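Local coordinates for protein putative aminotransferase (Actinomadura melliaura, PDB 4ZWV) that probably acts as a pyridoxal phosphate-dependent sugar aminotransferase in biosynthesis of the aminopentose of the indolocarbazole AT2433, at residues R50-H55 / E206-A211; G179-F184 / T201-E206; A313-G318 / E362-T367. All coordinates share one frame; numbering follows the deposited sequence. Where two conformers were deposited one is given.

Contact 1: R50-H55 / E206-A211; sequences RVVSVH and ELHERA
R50 lies against the flat imidazole of H208 where helix 205-214 packs on strand 51-54; the axes of segments 51-54 and 206-211 run at 26° to each other. The leading interaction is CH-pi: R50 CA sits 3.7 Å from the centroid of the H208 ring, almost straight above the face. R50 CB lies over the same face, and R50 CG comes 3.7 Å from H208 ND1. The guanidinium turns away, and R50 NE is hydrogen-bonded to L202 O. H208 reaches the strand because its CG is anti to the backbone N (chi1 -175°).

Apolar packing completes the contact. V52 CG2 meets the ring at its edge, 3.5 Å from H208 CD2, and also lies 4.0 Å from A211 CB. The branched V52 thus puts one methyl against both H208 and A211, while alanine lets the two backbones come close. A water site lies between V51 O and H208 NE2, but both distances are short enough to make its bonding doubtful. The chemistry is mainly dispersion: the aliphatic part of R50 and a methyl of V52 serve the ring, while the arginine's polar end bonds elsewhere.

Contact 2: G179-F184 / T201-E206; sequences GNMCVF and TLPGDE
C182 and T201 form an antiparallel hydrogen-bonded pair, each backbone satisfying the other. T201 N donates to C182 O at 2.8 Å, in the carbonyl plane, and C182 N returns a bond to T201 O at 3.1 Å from a tilted position. T201 O also receives a CA-H...O contact from M181 CA.

The threonine hydroxyl has its own acceptor. With OG1 between the backbone N and the carbonyl carbon (chi1 73°), it donates to a water at 2.8 Å, and that water donates in turn to N180 O at 2.7 Å, extending the pairing where direct bonds stop. The N180 side chain turns elsewhere, its ND2 bonded to E160. Threonine suits this place because its other branch, CG2, meets the edge of the F184 ring, 3.9 Å from CE1.

P203, having no N-H to offer, ends the ladder and packs CB 3.4 Å from G179 O; the backbone angles of G179 call for glycine. CG of the selenomethionine M181 packs against both L202 CD1 (3.7 Å) and P203 CD. Such neighbouring antiparallel strands belong to the mixed seven-stranded sheet of the fold-type I aminotransferase large domain, and F184 directly precedes the pyridoxal phosphate-binding S185.

Contact 3: A313-G318 / E362-T367; sequences AGIMAG and EHVVAT
Helix 358-369 packs here against the turn that follows helix 303-312, a mixed polar and apolar contact in the small C-terminal domain of the aminotransferase fold, away from the cofactor site. The first of the two helices in sequence ends in a Schellman motif, with G314 at positive phi, a conformation that favours glycine; the chain then continues past the second helix as an extended loop.

The polar link is a single bond. H363 NE2 donates to A313 O at 2.8 Å, nearly straight at 171°, along a lone pair of the carbonyl and within the plane of the imidazole. Histidine suits the place because its ring, with CG anti to the backbone N (chi1 175°), can carry an N-H across to a carbonyl at a helix end. This bond implies a proton on NE2.

Beside it lies the apolar part. A313, with only a methyl for a side chain, brings CB to 3.7 Å from T367 CG2. I315 reaches deeper: its CD1 is 3.8 Å from V364 CA and meets the end of T367 tip to tip, while M310 of helix 303-312 also packs on it. T367 turns its hydroxyl back into its own helix: OG1 donates to H363 O at 2.8 Å, reaching that oxygen from the face opposite to T367 N, and stands 3.4 Å above the H363 ring plane, offset toward the rim.

In the fold
Contacts 1 and 2 are neighbours in the large domain, centres about 8 Å apart, on the same mixed sheet: contact 1 uses helix 205-214, and contact 2 the chain that leads into it. They touch through R50, whose side chain packs on G204 and D205. Contact 2 works within the sheet through paired backbone bonds; contact 1 packs a helix against the outermost strand within this chain and relies on contacts to an imidazole. Contact 3 lies on the opposite side of the chain's centre, about 42 Å from contact 1 between centres, in the small domain. All three are largely buried, but contact 3 is the most peripheral; there a histidine donates directly to a carbonyl, whereas H208 offers mainly its face.

Contact 1: R50-H55 / E206-A211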
# COMPACT_ATOMS: atom_id res chain seq x y z
N ARG A 50 14.38 6.14 -16.03
CA ARG A 50 14.21 6.32 -14.59
C ARG A 50 12.79 5.97 -14.16
O ARG A 50 11.98 6.86 -13.90
CB ARG A 50 14.54 7.76 -14.20
CG ARG A 50 15.98 8.16 -14.53
CD ARG A 50 16.16 9.66 -14.45
NE ARG A 50 15.36 10.33 -15.47
CZ ARG A 50 15.77 10.53 -16.71
NH1 ARG A 50 16.98 10.12 -17.08
NH2 ARG A 50 14.98 11.13 -17.59
N VAL A 51 12.48 4.67 -14.12
CA VAL A 51 11.14 4.25 -13.76
C VAL A 51 11.20 3.35 -12.54
O VAL A 51 12.10 2.52 -12.39
CB VAL A 51 10.40 3.55 -14.92
CG1 VAL A 51 10.35 4.46 -16.15
CG2 VAL A 51 11.05 2.20 -15.28
N VAL A 52 10.22 3.53 -11.66
CA VAL A 52 10.20 2.85 -10.38
C VAL A 52 8.84 2.19 -10.20
O VAL A 52 7.83 2.88 -10.05
CB VAL A 52 10.48 3.85 -9.25
CG1 VAL A 52 10.38 3.20 -7.90
CG2 VAL A 52 11.85 4.50 -9.46
N SER A 53 8.79 0.86 -10.25
CA SER A 53 7.51 0.19 -10.01
C SER A 53 7.09 0.33 -8.55
O SER A 53 7.93 0.34 -7.63
CB SER A 53 7.58 -1.29 -10.41
OG SER A 53 8.57 -1.99 -9.66
N VAL A 54 5.79 0.45 -8.36
CA VAL A 54 5.22 0.64 -7.04
C VAL A 54 3.94 -0.19 -6.88
O VAL A 54 3.44 -0.76 -7.84
CB VAL A 54 4.92 2.14 -6.77
CG1 VAL A 54 6.21 2.93 -6.61
CG2 VAL A 54 4.05 2.74 -7.86
N HIS A 55 3.44 -0.25 -5.65
CA HIS A 55 2.27 -1.06 -5.30
C HIS A 55 1.00 -0.69 -6.06
O HIS A 55 0.18 -1.55 -6.37
CB HIS A 55 2.06 -0.92 -3.77
CG HIS A 55 0.63 -1.07 -3.32
ND1 HIS A 55 -0.09 -0.01 -2.81
CD2 HIS A 55 -0.19 -2.15 -3.28
CE1 HIS A 55 -1.30 -0.43 -2.48
NE2 HIS A 55 -1.38 -1.72 -2.75
N GLU A 206 18.89 11.89 -9.19
CA GLU A 206 18.80 11.95 -7.73
C GLU A 206 17.43 11.48 -7.25
O GLU A 206 17.35 10.65 -6.33
CB GLU A 206 19.05 13.36 -7.20
CG GLU A 206 18.98 13.40 -5.68
CD GLU A 206 19.23 14.76 -5.08
OE1 GLU A 206 18.64 15.04 -4.01
OE2 GLU A 206 20.03 15.53 -5.65
N LEU A 207 16.37 11.98 -7.86
CA LEU A 207 15.02 11.56 -7.49
C LEU A 207 14.87 10.07 -7.72
O LEU A 207 14.26 9.37 -6.92
CB LEU A 207 13.94 12.32 -8.27
CG LEU A 207 13.63 13.74 -7.80
CD1 LEU A 207 12.79 14.45 -8.87
CD2 LEU A 207 12.88 13.72 -6.47
N HIS A 208 15.43 9.57 -8.82
CA HIS A 208 15.34 8.15 -9.13
C HIS A 208 15.96 7.31 -8.01
O HIS A 208 15.36 6.34 -7.55
CB HIS A 208 16.04 7.88 -10.47
CG HIS A 208 15.91 6.46 -10.95
ND1 HIS A 208 16.86 5.88 -11.77
CD2 HIS A 208 14.94 5.54 -10.77
CE1 HIS A 208 16.49 4.64 -12.04
NE2 HIS A 208 15.34 4.40 -11.44
N GLU A 209 17.16 7.67 -7.58
CA GLU A 209 17.84 6.89 -6.56
C GLU A 209 17.09 6.94 -5.22
O GLU A 209 16.96 5.92 -4.54
CB GLU A 209 19.29 7.35 -6.39
CG GLU A 209 20.17 7.12 -7.63
CD GLU A 209 20.50 5.66 -7.88
OE1 GLU A 209 20.31 4.82 -6.98
OE2 GLU A 209 20.94 5.34 -9.01
N ARG A 210 16.58 8.12 -4.85
CA ARG A 210 15.81 8.24 -3.61
C ARG A 210 14.51 7.44 -3.69
O ARG A 210 14.11 6.80 -2.71
CB ARG A 210 15.49 9.71 -3.30
CG ARG A 210 16.73 10.54 -3.00
CD ARG A 210 16.36 12.00 -2.83
NE ARG A 210 15.46 12.17 -1.70
CZ ARG A 210 14.41 13.00 -1.67
NH1 ARG A 210 14.12 13.76 -2.72
NH2 ARG A 210 13.66 13.06 -0.58
N ALA A 211 13.87 7.45 -4.85
CA ALA A 211 12.62 6.71 -5.03
C ALA A 211 12.82 5.21 -4.88
O ALA A 211 12.01 4.52 -4.27
CB ALA A 211 12.01 7.01 -6.40
O HOH W 1 14.40 2.04 -11.45

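Contact 2: G179-F184 / T201-E206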
# COMPACT_ATOMS: atom_id res chain seq x y z
N GLY A 179 9.61 16.27 -18.01
CA GLY A 179 10.35 16.94 -16.96
C GLY A 179 9.71 16.92 -15.58
O GLY A 179 10.26 17.50 -14.63
N ASN A 180 8.53 16.31 -15.47
CA ASN A 180 7.84 16.16 -14.19
C ASN A 180 7.81 14.71 -13.76
O ASN A 180 7.84 13.81 -14.60
CB ASN A 180 6.39 16.65 -14.26
CG ASN A 180 6.25 18.01 -14.86
OD1 ASN A 180 6.91 18.96 -14.43
ND2 ASN A 180 5.40 18.13 -15.89
N MSE A 181 7.73 14.49 -12.45
CA MSE A 181 7.38 13.17 -11.95
C MSE A 181 6.02 12.78 -12.47
O MSE A 181 5.10 13.60 -12.49
CB MSE A 181 7.39 13.14 -10.42
CG MSE A 181 8.79 13.28 -9.83
SE MSE A 181 8.81 12.89 -7.94
CE MSE A 181 8.26 14.64 -7.32
N CYS A 182 5.89 11.52 -12.88
CA CYS A 182 4.63 10.98 -13.39
C CYS A 182 4.27 9.72 -12.65
O CYS A 182 5.16 8.94 -12.31
CB CYS A 182 4.71 10.65 -14.86
SG CYS A 182 4.92 12.08 -15.89
N VAL A 183 2.99 9.52 -12.40
CA VAL A 183 2.53 8.27 -11.79
C VAL A 183 1.50 7.59 -12.67
O VAL A 183 0.44 8.15 -12.95
CB VAL A 183 1.92 8.47 -10.38
CG1 VAL A 183 1.52 7.10 -9.79
CG2 VAL A 183 2.91 9.19 -9.46
N PHE A 184 1.84 6.39 -13.12
CA PHE A 184 0.91 5.55 -13.86
C PHE A 184 0.26 4.53 -12.93
O PHE A 184 0.84 4.17 -11.92
CB PHE A 184 1.64 4.83 -14.99
CG PHE A 184 2.19 5.75 -16.03
CD1 PHE A 184 3.48 6.27 -15.91
CD2 PHE A 184 1.42 6.11 -17.13
CE1 PHE A 184 3.99 7.13 -16.88
CE2 PHE A 184 1.93 6.98 -18.10
CZ PHE A 184 3.21 7.48 -17.98
N THR A 201 7.68 7.65 -12.55
CA THR A 201 8.81 8.00 -13.40
C THR A 201 9.40 9.30 -12.90
O THR A 201 8.67 10.17 -12.41
CB THR A 201 8.42 8.12 -14.89
OG1 THR A 201 7.65 9.31 -15.11
CG2 THR A 201 7.62 6.91 -15.36
N LEU A 202 10.72 9.42 -13.01
CA LEU A 202 11.45 10.57 -12.50
C LEU A 202 12.18 11.30 -13.61
O LEU A 202 12.65 10.68 -14.56
CB LEU A 202 12.48 10.15 -11.43
CG LEU A 202 11.99 9.49 -10.14
CD1 LEU A 202 10.82 10.24 -9.53
CD2 LEU A 202 11.64 8.01 -10.37
N PRO A 203 12.29 12.62 -13.48
CA PRO A 203 12.98 13.44 -14.48
C PRO A 203 14.49 13.55 -14.26
O PRO A 203 15.20 14.10 -15.12
CB PRO A 203 12.31 14.80 -14.33
CG PRO A 203 11.91 14.85 -12.89
CD PRO A 203 11.50 13.45 -12.54
N GLY A 204 14.99 13.04 -13.14
CA GLY A 204 16.42 13.13 -12.86
C GLY A 204 16.92 11.99 -11.99
O GLY A 204 16.14 11.30 -11.31
N ASP A 205 18.24 11.82 -11.99
CA ASP A 205 18.88 10.69 -11.32
C ASP A 205 18.76 10.71 -9.80
O ASP A 205 18.57 9.65 -9.18
CB ASP A 205 20.36 10.63 -11.72
CG ASP A 205 20.55 10.12 -13.13
OD1 ASP A 205 19.58 9.56 -13.69
OD2 ASP A 205 21.66 10.28 -13.67
N GLU A 206 18.89 11.89 -9.19
CA GLU A 206 18.80 11.95 -7.73
C GLU A 206 17.43 11.48 -7.25
O GLU A 206 17.35 10.65 -6.33
CB GLU A 206 19.05 13.36 -7.20
CG GLU A 206 18.98 13.40 -5.68
CD GLU A 206 19.23 14.76 -5.08
OE1 GLU A 206 18.64 15.04 -4.01
OE2 GLU A 206 20.03 15.53 -5.65
O HOH W 2 9.26 11.63 -15.26

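Contact 3: A313-G318 / E362-T367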
# COMPACT_ATOMS: atom_id res chain seq x y z
N ALA A 313 -31.39 0.84 -22.02
CA ALA A 313 -30.73 0.28 -23.20
C ALA A 313 -29.55 -0.62 -22.83
O ALA A 313 -28.82 -1.09 -23.71
CB ALA A 313 -30.27 1.39 -24.13
N GLY A 314 -29.35 -0.85 -21.54
CA GLY A 314 -28.25 -1.69 -21.09
C GLY A 314 -26.89 -1.08 -21.38
O GLY A 314 -25.95 -1.78 -21.75
N ILE A 315 -26.79 0.23 -21.22
CA ILE A 315 -25.52 0.93 -21.38
C ILE A 315 -25.12 1.57 -20.06
O ILE A 315 -25.88 2.34 -19.49
CB ILE A 315 -25.60 2.03 -22.48
CG1 ILE A 315 -25.99 1.42 -23.82
CG2 ILE A 315 -24.28 2.79 -22.56
CD1 ILE A 315 -26.55 2.43 -24.83
N MSE A 316 -23.95 1.21 -19.54
CA MSE A 316 -23.49 1.79 -18.29
C MSE A 316 -22.87 3.14 -18.56
O MSE A 316 -21.90 3.24 -19.30
CB MSE A 316 -22.48 0.87 -17.60
CG MSE A 316 -22.00 1.40 -16.27
SE MSE A 316 -20.74 0.19 -15.43
CE MSE A 316 -21.92 -1.35 -15.22
N ALA A 317 -23.42 4.18 -17.94
CA ALA A 317 -22.98 5.55 -18.19
C ALA A 317 -23.11 6.37 -16.91
O ALA A 317 -24.11 6.27 -16.20
CB ALA A 317 -23.80 6.16 -19.32
N GLY A 318 -22.10 7.18 -16.61
CA GLY A 318 -22.17 8.03 -15.44
C GLY A 318 -20.86 8.67 -15.07
O GLY A 318 -20.07 9.03 -15.94
N GLU A 362 -22.44 0.88 -32.08
CA GLU A 362 -23.54 1.31 -32.93
C GLU A 362 -24.81 1.42 -32.09
O GLU A 362 -25.62 2.32 -32.29
CB GLU A 362 -23.74 0.34 -34.09
CG GLU A 362 -22.69 0.46 -35.17
CD GLU A 362 -22.69 -0.70 -36.14
OE1 GLU A 362 -23.66 -1.49 -36.12
OE2 GLU A 362 -21.73 -0.83 -36.92
N HIS A 363 -24.95 0.52 -31.12
CA HIS A 363 -26.08 0.55 -30.21
C HIS A 363 -26.05 1.79 -29.31
O HIS A 363 -27.09 2.42 -29.08
CB HIS A 363 -26.11 -0.74 -29.37
CG HIS A 363 -27.17 -0.76 -28.31
ND1 HIS A 363 -28.52 -0.67 -28.61
CD2 HIS A 363 -27.09 -0.88 -26.97
CE1 HIS A 363 -29.21 -0.71 -27.48
NE2 HIS A 363 -28.37 -0.85 -26.47
N VAL A 364 -24.86 2.15 -28.84
CA VAL A 364 -24.69 3.35 -28.02
C VAL A 364 -25.11 4.59 -28.81
O VAL A 364 -25.91 5.41 -28.35
CB VAL A 364 -23.24 3.50 -27.52
CG1 VAL A 364 -23.02 4.86 -26.86
CG2 VAL A 364 -22.89 2.36 -26.56
N VAL A 365 -24.58 4.71 -30.03
CA VAL A 365 -24.89 5.85 -30.88
C VAL A 365 -26.36 5.92 -31.26
O VAL A 365 -26.97 6.99 -31.18
CB VAL A 365 -24.03 5.83 -32.17
CG1 VAL A 365 -24.59 6.80 -33.21
CG2 VAL A 365 -22.59 6.16 -31.83
N ALA A 366 -26.94 4.79 -31.64
CA ALA A 366 -28.35 4.75 -32.04
C ALA A 366 -29.26 5.13 -30.88
O ALA A 366 -30.27 5.82 -31.07
CB ALA A 366 -28.71 3.38 -32.58
N THR A 367 -28.91 4.67 -29.69
CA THR A 367 -29.69 4.96 -28.50
C THR A 367 -29.66 6.46 -28.20
O THR A 367 -30.71 7.08 -28.01
CB THR A 367 -29.18 4.16 -27.28
OG1 THR A 367 -29.36 2.76 -27.53
CG2 THR A 367 -29.96 4.54 -26.03